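Local coordinates for NIF3-related protein (PDB 2GX8), which is of unknown function but belongs to the NIF3 family and binds a pair of zinc ions in a conserved dimetal site, at residues H66-L71 and E75-E80. Sequence-based numbering, arbitrary orientation.
Sequences HVLIAL and EEVVDE
Leu68 and Ala70 meet Val77 and Glu80 in a mainly apolar, buried contact without hydrogen bonds between the two segments, the first half of a beta-alpha-beta unit in which strand 66-70 is followed by helix 75-84 and then by the parallel strand 88-91. After a short turn the helix runs back over the sheet: the axes of strand 66-70 and of the helical segment 75-80 come within 10.1 Å and run nearly antiparallel, at 157°. Strand 66-70 lies between strands 88-91 and 383-386. The CB atoms of Leu68 and Ala70 point toward the helix, that of Ile69 away from it.

Val77 is the hub. Its CG1, set anti to the backbone N (chi1 166°), touches both strand residues, lying 3.8 Å from Leu68 CD2 and 3.9 Å from Ala70 CB. A short apolar side chain suits this place, since its CG1 reaches both strand side chains close to the helix backbone. Ala70 has just a methyl to offer, and its CA comes within 7.5 Å of the CA of Val77, the closer of the two backbone approaches; a small residue fits there. Further along, where Leu68 and Glu80 have their CA atoms 8.6 Å apart, the longer leucine spans the wider gap.

Glu80 plays a mixed part. Its extended chain crosses the Leu68 side chain at about a right angle, and its carboxylate is held by residues just after the neighbouring strand 383-386: OE2 hydrogen-bonds Ser387 OG and OE1 accepts from the backbone N of Gln388, which probably lets the charged group lie against the leucine methyls at little cost. On the helix's other flank Val78 packs on helix 108-118. Leu68 CD2 faces the helix with Val77 O at 3.6 Å and Glu80 OE2 at 3.7 Å.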
ATOM      1  N   HIS C  66      12.132  15.145 -42.663  1.00 55.18           N
ATOM      2  CA  HIS C  66      12.611  13.766 -42.542  1.00 54.16           C
ATOM      3  C   HIS C  66      12.325  13.222 -41.169  1.00 52.63           C
ATOM      4  O   HIS C  66      12.484  13.933 -40.186  1.00 53.46           O
ATOM      5  CB  HIS C  66      14.125  13.683 -42.704  1.00 54.91           C
ATOM      6  CG  HIS C  66      14.625  14.004 -44.074  1.00 55.33           C
ATOM      7  ND1 HIS C  66      14.850  15.297 -44.501  1.00 58.48           N
ATOM      8  CD2 HIS C  66      14.999  13.199 -45.095  1.00 55.54           C
ATOM      9  CE1 HIS C  66      15.305  15.273 -45.739  1.00 57.59           C
ATOM     10  NE2 HIS C  66      15.407  14.011 -46.120  1.00 57.22           N
ATOM     11  N   VAL C  67      11.934  11.952 -41.109  1.00 51.29           N
ATOM     12  CA  VAL C  67      11.627  11.255 -39.839  1.00 50.41           C
ATOM     13  C   VAL C  67      12.400   9.929 -39.778  1.00 50.82           C
ATOM     14  O   VAL C  67      12.597   9.288 -40.816  1.00 49.68           O
ATOM     15  CB  VAL C  67      10.105  10.951 -39.731  1.00 50.98           C
ATOM     16  CG1 VAL C  67       9.710  10.522 -38.352  1.00 45.90           C
ATOM     17  CG2 VAL C  67       9.278  12.213 -40.130  1.00 50.35           C
ATOM     18  N   LEU C  68      12.818   9.510 -38.571  1.00 50.68           N
ATOM     19  CA  LEU C  68      13.537   8.249 -38.403  1.00 50.62           C
ATOM     20  C   LEU C  68      12.756   7.247 -37.535  1.00 53.14           C
ATOM     21  O   LEU C  68      12.298   7.589 -36.424  1.00 53.96           O
ATOM     22  CB  LEU C  68      14.915   8.492 -37.761  1.00 51.15           C
ATOM     23  CG  LEU C  68      15.909   7.330 -37.642  1.00 50.00           C
ATOM     24  CD1 LEU C  68      16.375   6.869 -39.021  1.00 47.27           C
ATOM     25  CD2 LEU C  68      17.120   7.730 -36.795  1.00 46.20           C
ATOM     26  N   ILE C  69      12.607   6.020 -38.030  1.00 51.49           N
ATOM     27  CA  ILE C  69      11.971   5.000 -37.237  1.00 50.13           C
ATOM     28  C   ILE C  69      13.093   4.206 -36.558  1.00 51.24           C
ATOM     29  O   ILE C  69      14.008   3.703 -37.229  1.00 50.51           O
ATOM     30  CB  ILE C  69      11.100   4.052 -38.069  1.00 51.03           C
ATOM     31  CG1 ILE C  69      10.225   4.834 -39.065  1.00 46.57           C
ATOM     32  CG2 ILE C  69      10.215   3.245 -37.161  1.00 47.90           C
ATOM     33  CD1 ILE C  69       9.284   5.802 -38.376  1.00 45.53           C
ATOM     34  N   ALA C  70      13.013   4.093 -35.231  1.00 50.16           N
ATOM     35  CA  ALA C  70      14.016   3.359 -34.453  1.00 51.23           C
ATOM     36  C   ALA C  70      13.380   2.369 -33.508  1.00 51.54           C
ATOM     37  O   ALA C  70      12.194   2.480 -33.206  1.00 52.93           O
ATOM     38  CB  ALA C  70      14.889   4.342 -33.643  1.00 49.04           C
ATOM     39  N   LEU C  71      14.179   1.407 -33.043  1.00 52.13           N
ATOM     40  CA  LEU C  71      13.744   0.488 -32.009  1.00 52.82           C
ATOM     41  C   LEU C  71      14.259   1.078 -30.669  1.00 55.89           C
ATOM     42  O   LEU C  71      13.472   1.431 -29.780  1.00 58.34           O
ATOM     43  CB  LEU C  71      14.245  -0.937 -32.285  1.00 51.64           C
ATOM     44  CG  LEU C  71      14.062  -1.977 -31.165  1.00 52.72           C
ATOM     45  CD1 LEU C  71      12.606  -2.215 -30.903  1.00 53.56           C
ATOM     46  CD2 LEU C  71      14.745  -3.297 -31.474  1.00 47.44           C
ATOM     47  N   GLU C  75      22.839   6.618 -28.731  1.00 59.75           N
ATOM     48  CA  GLU C  75      23.466   7.825 -29.250  1.00 60.79           C
ATOM     49  C   GLU C  75      23.791   7.723 -30.757  1.00 60.43           C
ATOM     50  O   GLU C  75      23.613   8.702 -31.490  1.00 59.29           O
ATOM     51  CB  GLU C  75      24.685   8.246 -28.434  1.00 61.00           C
ATOM     52  CG  GLU C  75      25.006   9.718 -28.657  1.00 64.84           C
ATOM     53  CD  GLU C  75      26.047  10.254 -27.721  1.00 70.25           C
ATOM     54  OE1 GLU C  75      26.544   9.474 -26.885  1.00 74.52           O
ATOM     55  OE2 GLU C  75      26.367  11.463 -27.814  1.00 72.12           O
ATOM     56  N   GLU C  76      24.201   6.528 -31.208  1.00 60.25           N
ATOM     57  CA  GLU C  76      24.545   6.297 -32.610  1.00 60.27           C
ATOM     58  C   GLU C  76      23.320   6.478 -33.485  1.00 59.06           C
ATOM     59  O   GLU C  76      23.448   6.880 -34.640  1.00 59.36           O
ATOM     60  CB  GLU C  76      25.177   4.919 -32.847  1.00 60.82           C
ATOM     61  CG  GLU C  76      26.596   4.704 -32.301  1.00 66.39           C
ATOM     62  CD  GLU C  76      26.674   4.524 -30.772  1.00 75.20           C
ATOM     63  OE1 GLU C  76      25.642   4.223 -30.126  1.00 75.67           O
ATOM     64  OE2 GLU C  76      27.791   4.672 -30.210  1.00 79.84           O
ATOM     65  N   VAL C  77      22.141   6.168 -32.947  1.00 57.96           N
ATOM     66  CA  VAL C  77      20.869   6.362 -33.675  1.00 56.44           C
ATOM     67  C   VAL C  77      20.577   7.871 -33.832  1.00 56.85           C
ATOM     68  O   VAL C  77      20.099   8.314 -34.888  1.00 55.83           O
ATOM     69  CB  VAL C  77      19.666   5.624 -33.004  1.00 55.80           C
ATOM     70  CG1 VAL C  77      18.329   6.111 -33.570  1.00 54.33           C
ATOM     71  CG2 VAL C  77      19.793   4.126 -33.153  1.00 54.48           C
ATOM     72  N   VAL C  78      20.889   8.648 -32.785  1.00 56.37           N
ATOM     73  CA  VAL C  78      20.722  10.101 -32.810  1.00 55.72           C
ATOM     74  C   VAL C  78      21.714  10.716 -33.822  1.00 56.89           C
ATOM     75  O   VAL C  78      21.339  11.625 -34.572  1.00 57.44           O
ATOM     76  CB  VAL C  78      20.827  10.758 -31.386  1.00 55.96           C
ATOM     77  CG1 VAL C  78      20.513  12.240 -31.460  1.00 55.37           C
ATOM     78  CG2 VAL C  78      19.842  10.131 -30.413  1.00 50.92           C
ATOM     79  N   ASP C  79      22.955  10.210 -33.867  1.00 57.16           N
ATOM     80  CA  ASP C  79      23.938  10.682 -34.853  1.00 58.22           C
ATOM     81  C   ASP C  79      23.380  10.461 -36.258  1.00 58.20           C
ATOM     82  O   ASP C  79      23.621  11.267 -37.156  1.00 58.66           O
ATOM     83  CB  ASP C  79      25.287   9.936 -34.789  1.00 58.43           C
ATOM     84  CG  ASP C  79      26.105  10.241 -33.544  1.00 61.15           C
ATOM     85  OD1 ASP C  79      25.887  11.277 -32.869  1.00 63.21           O
ATOM     86  OD2 ASP C  79      27.010   9.425 -33.261  1.00 62.54           O
ATOM     87  N   GLU C  80      22.649   9.358 -36.438  1.00 58.02           N
ATOM     88  CA  GLU C  80      22.081   8.996 -37.741  1.00 57.76           C
ATOM     89  C   GLU C  80      20.988   9.970 -38.167  1.00 57.41           C
ATOM     90  O   GLU C  80      20.870  10.325 -39.340  1.00 56.94           O
ATOM     91  CB  GLU C  80      21.518   7.585 -37.696  1.00 57.48           C
ATOM     92  CG  GLU C  80      21.112   7.041 -39.056  1.00 59.29           C
ATOM     93  CD  GLU C  80      20.453   5.681 -38.973  1.00 60.23           C
ATOM     94  OE1 GLU C  80      20.594   4.896 -39.939  1.00 61.53           O
ATOM     95  OE2 GLU C  80      19.816   5.394 -37.931  1.00 60.40           O
TER